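Local coordinates for putative lipoprotein (Bacteroides thetaiotaomicron, PDB 4Q1Z), which is of unknown function but is probably a membrane-attached lipoprotein, built from two beta-rich domains, of the DUF4876 family, at residues V311-E317 against D330-W335; E112-C116 against S260-Y266. One frame throughout, in Å; residues are numbered along the deposited sequence.

Contact 1 (V311-E317 against D330-W335)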
loop_
_atom_site.group_PDB
_atom_site.type_symbol
_atom_site.label_atom_id
_atom_site.label_comp_id
_atom_site.label_asym_id
_atom_site.label_seq_id
_atom_site.Cartn_x
_atom_site.Cartn_y
_atom_site.Cartn_z
ATOM N N VAL A 311 6.959 1.116 5.512
ATOM C CA VAL A 311 7.643 -0.187 5.614
ATOM C C VAL A 311 9.081 0.030 6.093
ATOM O O VAL A 311 9.886 0.669 5.399
ATOM C CB VAL A 311 7.610 -1.014 4.290
ATOM C CG1 VAL A 311 8.282 -2.386 4.465
ATOM C CG2 VAL A 311 6.183 -1.178 3.786
ATOM N N GLU A 312 9.412 -0.546 7.254
ATOM C CA GLU A 312 10.763 -0.467 7.824
ATOM C C GLU A 312 11.576 -1.684 7.436
ATOM O O GLU A 312 11.470 -2.714 8.098
ATOM C CB GLU A 312 10.710 -0.336 9.365
ATOM C CG GLU A 312 12.064 -0.215 10.044
ATOM C CD GLU A 312 12.387 1.171 10.559
ATOM O OE1 GLU A 312 11.594 1.684 11.379
ATOM O OE2 GLU A 312 13.443 1.731 10.174
ATOM N N ALA A 313 12.432 -1.567 6.404
ATOM C CA ALA A 313 13.326 -2.686 6.097
ATOM C C ALA A 313 14.686 -2.373 6.698
ATOM O O ALA A 313 15.063 -1.192 6.848
ATOM C CB ALA A 313 13.413 -2.967 4.604
ATOM N N VAL A 314 15.362 -3.442 7.174
ATOM C CA VAL A 314 16.658 -3.395 7.858
ATOM C C VAL A 314 17.542 -4.561 7.376
ATOM O O VAL A 314 17.067 -5.435 6.641
ATOM C CB VAL A 314 16.512 -3.409 9.407
ATOM C CG1 VAL A 314 15.843 -2.137 9.947
ATOM C CG2 VAL A 314 15.817 -4.675 9.897
ATOM N N ASN A 315 18.833 -4.539 7.783
ATOM C CA ASN A 315 19.894 -5.494 7.450
ATOM C C ASN A 315 19.505 -6.933 7.735
ATOM O O ASN A 315 19.663 -7.783 6.874
ATOM C CB ASN A 315 21.179 -5.169 8.238
ATOM C CG ASN A 315 21.758 -3.787 8.088
ATOM O OD1 ASN A 315 21.079 -2.764 8.191
ATOM N ND2 ASN A 315 23.058 -3.731 7.941
ATOM N N ASN A 316 19.041 -7.202 8.965
ATOM C CA ASN A 316 18.660 -8.526 9.464
ATOM C C ASN A 316 17.825 -8.382 10.723
ATOM O O ASN A 316 17.466 -7.263 11.078
ATOM C CB ASN A 316 19.895 -9.394 9.734
ATOM C CG ASN A 316 21.022 -8.666 10.386
ATOM O OD1 ASN A 316 20.885 -8.111 11.469
ATOM N ND2 ASN A 316 22.143 -8.592 9.694
ATOM N N GLU A 317 17.528 -9.497 11.406
ATOM C CA GLU A 317 16.690 -9.510 12.609
ATOM C C GLU A 317 17.335 -8.821 13.848
ATOM O O GLU A 317 16.638 -8.626 14.855
ATOM C CB GLU A 317 16.251 -10.941 12.966
ATOM C CG GLU A 317 17.349 -11.998 12.931
ATOM C CD GLU A 317 17.590 -12.654 11.585
ATOM O OE1 GLU A 317 18.326 -12.060 10.762
ATOM O OE2 GLU A 317 17.066 -13.772 11.361
ATOM N N ASP A 330 4.921 1.955 11.584
ATOM C CA ASP A 330 5.474 0.611 11.517
ATOM C C ASP A 330 6.172 0.308 12.845
ATOM O O ASP A 330 7.188 0.911 13.132
ATOM C CB ASP A 330 6.418 0.416 10.306
ATOM C CG ASP A 330 6.796 -1.032 10.000
ATOM O OD1 ASP A 330 6.454 -1.935 10.816
ATOM O OD2 ASP A 330 7.454 -1.263 8.967
ATOM N N ALA A 331 5.584 -0.583 13.668
ATOM C CA ALA A 331 6.090 -0.997 14.985
ATOM C C ALA A 331 7.210 -2.030 14.864
ATOM O O ALA A 331 7.887 -2.322 15.842
ATOM C CB ALA A 331 4.951 -1.581 15.810
ATOM N N GLY A 332 7.407 -2.563 13.679
ATOM C CA GLY A 332 8.411 -3.581 13.455
ATOM C C GLY A 332 9.478 -3.254 12.437
ATOM O O GLY A 332 9.757 -2.083 12.137
ATOM N N ILE A 333 10.138 -4.344 11.980
ATOM C CA ILE A 333 11.243 -4.413 11.020
ATOM C C ILE A 333 11.079 -5.644 10.142
ATOM O O ILE A 333 10.693 -6.712 10.639
ATOM C CB ILE A 333 12.630 -4.449 11.736
ATOM C CG1 ILE A 333 12.750 -5.597 12.792
ATOM C CG2 ILE A 333 13.006 -3.104 12.320
ATOM C CD1 ILE A 333 14.157 -6.339 12.839
ATOM N N THR A 334 11.418 -5.509 8.861
ATOM C CA THR A 334 11.419 -6.599 7.857
ATOM C C THR A 334 12.821 -6.630 7.262
ATOM O O THR A 334 13.575 -5.686 7.478
ATOM C CB THR A 334 10.275 -6.480 6.831
ATOM O OG1 THR A 334 10.176 -7.710 6.115
ATOM C CG2 THR A 334 10.444 -5.316 5.880
ATOM N N TRP A 335 13.213 -7.726 6.608
ATOM C CA TRP A 335 14.586 -7.893 6.095
ATOM C C TRP A 335 14.664 -9.067 5.138
ATOM O O TRP A 335 13.701 -9.820 5.007
ATOM C CB TRP A 335 15.591 -8.123 7.280
ATOM C CG TRP A 335 15.356 -9.406 8.041
ATOM C CD1 TRP A 335 15.873 -10.638 7.750
ATOM C CD2 TRP A 335 14.444 -9.602 9.138
ATOM N NE1 TRP A 335 15.350 -11.588 8.603
ATOM C CE2 TRP A 335 14.473 -10.981 9.469
ATOM C CE3 TRP A 335 13.605 -8.746 9.876
ATOM C CZ2 TRP A 335 13.725 -11.518 10.536
ATOM C CZ3 TRP A 335 12.834 -9.283 10.904
ATOM C CH2 TRP A 335 12.916 -10.648 11.242
HETATM O O HOH W 1 15.697 -14.830 9.000
#
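A single parallel beta bridge, Ala313 with Thr334, adds the loop 330-335 beside the end of edge strand 307-312. The register Glu312-Ile333, Ala313-Thr334, Val314-Trp335 sets the direction, and two bonds confirm it: Thr334 N gives to Glu312 O at 2.9 Å, and Thr334 O takes from Val314 N at 2.9 Å. Upstream, Asp330 stands in for a backbone acceptor, its OD2 taking Glu312 N at 2.7 Å on the anti side of the carboxylate. OD1 accepts from Gly332 N in an Asx turn, and Ser374 also bonds OD2, so both oxygens are held and the carboxylate is unlikely to rotate. The nearby carboxylate of Glu312 turns to Arg324 and Lys323, which probably offsets the like charges. Val314 CG2 packs against Ile333 CB at 3.7 Å, the two side chains crossing at about a right angle. At the far end Glu317 CB sits over the six-membered ring of Trp335, 3.9 Å from its centroid and 24° off the normal. With chi1 at 46° and a bend at chi2, the Glu317 chain turns back across the indole, and a water in the ring plane links OE2 to Trp335 NE1. The whole is an isolated parallel bridge, continuing the pairing beside an edge strand with an Asx turn at its start.

Contact 2 (E112-C116 against S260-Y266)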
loop_
_atom_site.group_PDB
_atom_site.type_symbol
_atom_site.label_atom_id
_atom_site.label_comp_id
_atom_site.label_asym_id
_atom_site.label_seq_id
_atom_site.Cartn_x
_atom_site.Cartn_y
_atom_site.Cartn_z
ATOM N N GLU A 112 4.618 -5.327 -2.609
ATOM C CA GLU A 112 5.869 -6.029 -2.832
ATOM C C GLU A 112 6.947 -4.998 -3.005
ATOM O O GLU A 112 6.700 -3.986 -3.672
ATOM C CB GLU A 112 5.752 -6.938 -4.079
ATOM C CG GLU A 112 7.010 -7.744 -4.404
ATOM C CD GLU A 112 6.810 -9.232 -4.639
ATOM O OE1 GLU A 112 5.644 -9.681 -4.726
ATOM O OE2 GLU A 112 7.830 -9.955 -4.711
ATOM N N ILE A 113 8.139 -5.245 -2.393
ATOM C CA ILE A 113 9.321 -4.375 -2.461
ATOM C C ILE A 113 10.595 -5.223 -2.684
ATOM O O ILE A 113 10.822 -6.212 -1.974
ATOM C CB ILE A 113 9.458 -3.460 -1.179
ATOM C CG1 ILE A 113 8.167 -2.629 -0.902
ATOM C CG2 ILE A 113 10.702 -2.554 -1.280
ATOM C CD1 ILE A 113 8.093 -1.897 0.475
ATOM N N TYR A 114 11.433 -4.819 -3.665
ATOM C CA TYR A 114 12.709 -5.475 -3.945
ATOM C C TYR A 114 13.783 -4.398 -3.958
ATOM O O TYR A 114 13.680 -3.458 -4.734
ATOM C CB TYR A 114 12.630 -6.284 -5.236
ATOM C CG TYR A 114 13.954 -6.814 -5.743
ATOM C CD1 TYR A 114 14.812 -7.537 -4.908
ATOM C CD2 TYR A 114 14.315 -6.667 -7.077
ATOM C CE1 TYR A 114 16.009 -8.065 -5.387
ATOM C CE2 TYR A 114 15.514 -7.175 -7.557
ATOM C CZ TYR A 114 16.364 -7.859 -6.707
ATOM O OH TYR A 114 17.544 -8.351 -7.200
ATOM N N TYR A 115 14.776 -4.495 -3.045
ATOM C CA TYR A 115 15.788 -3.442 -2.824
ATOM C C TYR A 115 17.267 -3.869 -2.712
ATOM O O TYR A 115 18.135 -2.989 -2.754
ATOM C CB TYR A 115 15.454 -2.713 -1.491
ATOM C CG TYR A 115 15.417 -3.606 -0.256
ATOM C CD1 TYR A 115 16.593 -3.977 0.397
ATOM C CD2 TYR A 115 14.205 -4.031 0.290
ATOM C CE1 TYR A 115 16.570 -4.829 1.499
ATOM C CE2 TYR A 115 14.169 -4.854 1.416
ATOM C CZ TYR A 115 15.357 -5.242 2.026
ATOM O OH TYR A 115 15.359 -6.046 3.143
ATOM N N CYS A 116 17.565 -5.153 -2.471
ATOM C CA CYS A 116 18.936 -5.527 -2.103
ATOM C C CYS A 116 19.904 -5.714 -3.301
ATOM O O CYS A 116 21.112 -5.936 -3.091
ATOM C CB CYS A 116 18.935 -6.749 -1.192
ATOM S SG CYS A 116 18.501 -8.286 -2.039
ATOM N N SER A 260 18.960 2.100 0.292
ATOM C CA SER A 260 19.864 1.146 0.959
ATOM C C SER A 260 19.621 -0.318 0.534
ATOM O O SER A 260 18.500 -0.830 0.669
ATOM C CB SER A 260 19.728 1.267 2.475
ATOM O OG SER A 260 20.874 0.769 3.138
ATOM N N VAL A 261 20.683 -0.983 0.017
ATOM C CA VAL A 261 20.653 -2.403 -0.371
ATOM C C VAL A 261 20.576 -3.260 0.944
ATOM O O VAL A 261 20.289 -4.461 0.893
ATOM C CB VAL A 261 21.815 -2.821 -1.329
ATOM C CG1 VAL A 261 21.770 -2.032 -2.646
ATOM C CG2 VAL A 261 23.187 -2.692 -0.665
ATOM N N PHE A 262 20.759 -2.612 2.122
ATOM C CA PHE A 262 20.586 -3.237 3.435
ATOM C C PHE A 262 19.160 -3.104 3.959
ATOM O O PHE A 262 18.901 -3.514 5.069
ATOM C CB PHE A 262 21.503 -2.581 4.460
ATOM C CG PHE A 262 22.970 -2.822 4.276
ATOM C CD1 PHE A 262 23.536 -4.050 4.603
ATOM C CD2 PHE A 262 23.801 -1.809 3.815
ATOM C CE1 PHE A 262 24.911 -4.271 4.446
ATOM C CE2 PHE A 262 25.179 -2.021 3.672
ATOM C CZ PHE A 262 25.726 -3.251 3.992
ATOM N N GLY A 263 18.269 -2.472 3.216
ATOM C CA GLY A 263 16.914 -2.194 3.657
ATOM C C GLY A 263 16.766 -0.724 3.964
ATOM O O GLY A 263 17.538 -0.144 4.745
ATOM N N GLY A 264 15.789 -0.118 3.303
ATOM C CA GLY A 264 15.440 1.283 3.495
ATOM C C GLY A 264 14.125 1.397 4.228
ATOM O O GLY A 264 13.438 0.390 4.424
ATOM N N ALA A 265 13.796 2.625 4.684
ATOM C CA ALA A 265 12.533 2.956 5.343
ATOM C C ALA A 265 11.703 3.735 4.304
ATOM O O ALA A 265 12.126 4.800 3.850
ATOM C CB ALA A 265 12.781 3.757 6.614
ATOM N N TYR A 266 10.596 3.125 3.836
ATOM C CA TYR A 266 9.750 3.643 2.737
ATOM C C TYR A 266 8.424 4.153 3.228
ATOM O O TYR A 266 7.789 3.499 4.044
ATOM C CB TYR A 266 9.497 2.508 1.697
ATOM C CG TYR A 266 10.731 1.666 1.417
ATOM C CD1 TYR A 266 11.823 2.199 0.726
ATOM C CD2 TYR A 266 10.833 0.360 1.893
ATOM C CE1 TYR A 266 12.983 1.453 0.514
ATOM C CE2 TYR A 266 11.977 -0.415 1.643
ATOM C CZ TYR A 266 13.062 0.149 0.979
ATOM O OH TYR A 266 14.214 -0.568 0.753
#
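With chi1 at 59°, Tyr115 has CG between its own backbone N and carbonyl carbon, which swings the ring up against the turn Ser260-Gly263; Tyr266, chi1 -41° and CG anti to the carbonyl carbon, sends its hydroxyl back to the same place. The two side chains meet at about a right angle, Tyr266 OH lying 3.3 Å from Tyr115 CB and close to CG and CD2. That hydroxyl oxygen is also the acceptor for Gly264 N at 3.0 Å, so the phenol reaches back to the residue just after the turn, two before its own. On the Tyr115 ring, Gly263 CA packs over one face, 3.9 Å from the centroid and 29° off the normal, a CH-pi contact. Gly263 closes a type I turn, its N bonded to Ser260 O; its positive phi would press a side chain against the carbonyl of Phe262. The strands involved, 108-114 and 265-269, belong to one large mixed sheet but are far apart in its order, and the CA atoms of Ile113 and Tyr266 are 9.6 Å apart, a spacing of facing layers and not of neighbouring strands, consistent with a sheet that folds over on itself. Between them Ile113 CD1 rests on Tyr266 CD2 at 3.8 Å, while Tyr132 meets the Tyr266 ring edge-to-face. An alanine at Tyr115 would keep CB beside the Tyr266 hydroxyl but remove the ring that Gly263 packs on, and would probably open a gap beneath the turn. Farther along, the backbones themselves approach: Val261 CA points its hydrogen at Tyr115 O, almost straight, and Cys116 CA lies 3.5 Å from Val261 O in a second CA-H...O contact.

The centres of contacts 1 and 2 lie 10 Å apart, and strands 307-312 and 265-269 are neighbours in the large mixed sheet. Both segments of contact 2 precede those of contact 1 in sequence. Probable hydrogen bonds run from Val311 N to Tyr266 O (2.9 Å) and from Ala313 N to Gly264 O (3.0 Å), and Trp335 CA packs near Tyr115 OH. Residues 311-313 thus lie between loop 330-335 and residues 264-266. Contact 1 joins that loop to edge strand 307-312, while contact 2 brings the end of strand 108-114, distant in the sheet order, against the start of the neighbouring strand 265-269 and the turn before it.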